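Glucoamylase (Thermoanaerobacterium thermosaccharolyticum, PDB 1LF6) hydrolyses terminal alpha-1,4-linked glucose residues successively from the non-reducing ends of glucan chains, probably releasing beta-D-glucose. Local coordinates at residues P401-Y406 with E451-T456. Residues are numbered along the deposited sequence; the frame is centred on the assembly and turned at random.
Sequences PIILSY and EVAGLT
I402 and I403 close on G454 from two directions, one at its carbonyl oxygen and the other at its alpha carbon. The gamma methyl of I402, CG2, is anti to its own backbone N and is thereby turned to G454 O, 3.2 Å away, a tight methyl-to-carbonyl-oxygen contact. The other branch of I402, with chi2 at 175°, passes the same oxygen more loosely, its CD1 3.9 Å from G454 O. I403 has almost the same torsions but reaches the glycine through its longer branch: with CG1 beside its own backbone N (chi1 -59°) and the chain then extended, CG1 packs 3.8 Å from G454 CA. The methyl beyond it runs on to A453, where I403 CD1 meets A453 CB at 3.7 Å. The absence of a side chain on G454 allows the backbones to come close here, I403 CA and G454 CA being 5.3 Å apart, and the short helical axes approach to 8.2 Å while crossing at 45°. No hydrogen bond links the segments; the contact is buried packing of two isoleucines on the backbone of G454 and the methyl of A453. It joins helices 395-407 and 445-464 within the (alpha/alpha) barrel of the GH15 catalytic domain, away from the predicted catalytic residues. Around it, I402 also touches L421 of helix 414-428, A453 packs on V678 of the C-terminal helix 676-682, and L455 rests on W481 of helix 468-489.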
ATOM      1  N   PRO A 401      -1.234  17.448  10.140  1.00 16.52           N
ATOM      2  CA  PRO A 401      -2.525  17.953   9.672  1.00 17.13           C
ATOM      3  C   PRO A 401      -2.600  19.483   9.729  1.00 16.97           C
ATOM      4  O   PRO A 401      -3.305  20.104   8.928  1.00 14.56           O
ATOM      5  CB  PRO A 401      -3.531  17.253  10.590  1.00 16.99           C
ATOM      6  CG  PRO A 401      -2.706  16.820  11.778  1.00 21.01           C
ATOM      7  CD  PRO A 401      -1.408  16.414  11.174  1.00 16.07           C
ATOM      8  N   ILE A 402      -1.866  20.088  10.662  1.00 15.94           N
ATOM      9  CA  ILE A 402      -1.857  21.544  10.774  1.00 16.86           C
ATOM     10  C   ILE A 402      -1.114  22.125   9.580  1.00 16.91           C
ATOM     11  O   ILE A 402      -1.555  23.100   8.978  1.00 18.15           O
ATOM     12  CB  ILE A 402      -1.129  22.045  12.047  1.00 15.96           C
ATOM     13  CG1 ILE A 402      -1.802  21.503  13.308  1.00 15.83           C
ATOM     14  CG2 ILE A 402      -1.124  23.574  12.054  1.00 14.27           C
ATOM     15  CD1 ILE A 402      -1.056  21.855  14.592  1.00 15.54           C
ATOM     16  N   ILE A 403       0.025  21.521   9.252  1.00 16.18           N
ATOM     17  CA  ILE A 403       0.836  21.976   8.132  1.00 14.92           C
ATOM     18  C   ILE A 403       0.037  21.871   6.833  1.00 15.51           C
ATOM     19  O   ILE A 403       0.114  22.754   5.980  1.00 15.33           O
ATOM     20  CB  ILE A 403       2.142  21.148   8.022  1.00 16.05           C
ATOM     21  CG1 ILE A 403       2.941  21.279   9.329  1.00 15.38           C
ATOM     22  CG2 ILE A 403       2.987  21.634   6.843  1.00 13.43           C
ATOM     23  CD1 ILE A 403       4.171  20.401   9.392  1.00 15.61           C
ATOM     24  N   LEU A 404      -0.740  20.798   6.697  1.00 13.64           N
ATOM     25  CA  LEU A 404      -1.560  20.591   5.508  1.00 13.74           C
ATOM     26  C   LEU A 404      -2.680  21.644   5.456  1.00 14.94           C
ATOM     27  O   LEU A 404      -3.005  22.156   4.394  1.00 14.60           O
ATOM     28  CB  LEU A 404      -2.169  19.183   5.521  1.00 12.07           C
ATOM     29  CG  LEU A 404      -2.999  18.759   4.303  1.00 11.37           C
ATOM     30  CD1 LEU A 404      -2.177  18.867   3.042  1.00 10.03           C
ATOM     31  CD2 LEU A 404      -3.487  17.320   4.498  1.00 11.41           C
ATOM     32  N   SER A 405      -3.268  21.955   6.608  1.00 15.85           N
ATOM     33  CA  SER A 405      -4.324  22.952   6.669  1.00 18.21           C
ATOM     34  C   SER A 405      -3.787  24.278   6.141  1.00 19.70           C
ATOM     35  O   SER A 405      -4.483  25.023   5.448  1.00 19.56           O
ATOM     36  CB  SER A 405      -4.812  23.129   8.108  1.00 17.58           C
ATOM     37  OG  SER A 405      -5.534  21.990   8.537  1.00 19.71           O
ATOM     38  N   TYR A 406      -2.533  24.563   6.468  1.00 20.61           N
ATOM     39  CA  TYR A 406      -1.896  25.790   6.027  1.00 21.48           C
ATOM     40  C   TYR A 406      -1.679  25.819   4.514  1.00 21.19           C
ATOM     41  O   TYR A 406      -1.996  26.805   3.855  1.00 20.94           O
ATOM     42  CB  TYR A 406      -0.556  25.978   6.742  1.00 22.58           C
ATOM     43  CG  TYR A 406       0.338  26.982   6.061  1.00 25.69           C
ATOM     44  CD1 TYR A 406       1.376  26.565   5.228  1.00 25.86           C
ATOM     45  CD2 TYR A 406       0.103  28.350   6.190  1.00 27.64           C
ATOM     46  CE1 TYR A 406       2.152  27.480   4.538  1.00 29.30           C
ATOM     47  CE2 TYR A 406       0.872  29.276   5.501  1.00 29.50           C
ATOM     48  CZ  TYR A 406       1.890  28.833   4.675  1.00 31.02           C
ATOM     49  OH  TYR A 406       2.621  29.745   3.960  1.00 36.40           O
ATOM     50  N   GLU A 451       7.102  19.435  14.704  1.00 14.88           N
ATOM     51  CA  GLU A 451       6.469  20.225  15.757  1.00 14.67           C
ATOM     52  C   GLU A 451       6.687  21.723  15.568  1.00 15.44           C
ATOM     53  O   GLU A 451       5.776  22.519  15.811  1.00 15.11           O
ATOM     54  CB  GLU A 451       6.987  19.806  17.143  1.00 14.74           C
ATOM     55  CG  GLU A 451       6.587  18.386  17.555  1.00 13.31           C
ATOM     56  CD  GLU A 451       7.104  18.004  18.924  1.00 15.58           C
ATOM     57  OE1 GLU A 451       6.380  18.215  19.920  1.00 15.25           O
ATOM     58  OE2 GLU A 451       8.245  17.500  19.011  1.00 14.37           O
ATOM     59  N   VAL A 452       7.894  22.105  15.159  1.00 14.50           N
ATOM     60  CA  VAL A 452       8.216  23.515  14.926  1.00 15.33           C
ATOM     61  C   VAL A 452       7.418  24.037  13.725  1.00 16.00           C
ATOM     62  O   VAL A 452       6.825  25.112  13.782  1.00 15.70           O
ATOM     63  CB  VAL A 452       9.731  23.720  14.650  1.00 14.74           C
ATOM     64  CG1 VAL A 452       9.985  25.143  14.149  1.00 13.93           C
ATOM     65  CG2 VAL A 452      10.529  23.469  15.925  1.00 14.98           C
ATOM     66  N   ALA A 453       7.419  23.269  12.637  1.00 14.93           N
ATOM     67  CA  ALA A 453       6.683  23.644  11.435  1.00 15.18           C
ATOM     68  C   ALA A 453       5.184  23.734  11.734  1.00 15.64           C
ATOM     69  O   ALA A 453       4.509  24.687  11.337  1.00 15.32           O
ATOM     70  CB  ALA A 453       6.931  22.626  10.339  1.00 15.54           C
ATOM     71  N   GLY A 454       4.669  22.734  12.441  1.00 14.90           N
ATOM     72  CA  GLY A 454       3.260  22.713  12.781  1.00 15.08           C
ATOM     73  C   GLY A 454       2.782  23.874  13.639  1.00 16.86           C
ATOM     74  O   GLY A 454       1.695  24.417  13.402  1.00 16.57           O
ATOM     75  N   LEU A 455       3.573  24.248  14.644  1.00 14.69           N
ATOM     76  CA  LEU A 455       3.195  25.352  15.514  1.00 15.38           C
ATOM     77  C   LEU A 455       3.324  26.688  14.778  1.00 16.42           C
ATOM     78  O   LEU A 455       2.572  27.623  15.047  1.00 17.11           O
ATOM     79  CB  LEU A 455       4.042  25.357  16.796  1.00 16.47           C
ATOM     80  CG  LEU A 455       3.795  24.215  17.797  1.00 16.91           C
ATOM     81  CD1 LEU A 455       4.705  24.393  19.003  1.00 16.74           C
ATOM     82  CD2 LEU A 455       2.339  24.205  18.245  1.00 15.89           C
ATOM     83  N   THR A 456       4.279  26.775  13.856  1.00 16.47           N
ATOM     84  CA  THR A 456       4.462  27.992  13.076  1.00 16.61           C
ATOM     85  C   THR A 456       3.243  28.153  12.152  1.00 17.65           C
ATOM     86  O   THR A 456       2.689  29.249  12.024  1.00 16.88           O
ATOM     87  CB  THR A 456       5.781  27.935  12.242  1.00 17.77           C
ATOM     88  OG1 THR A 456       6.914  27.913  13.125  1.00 13.52           O
ATOM     89  CG2 THR A 456       5.892  29.149  11.326  1.00 17.88           C
TER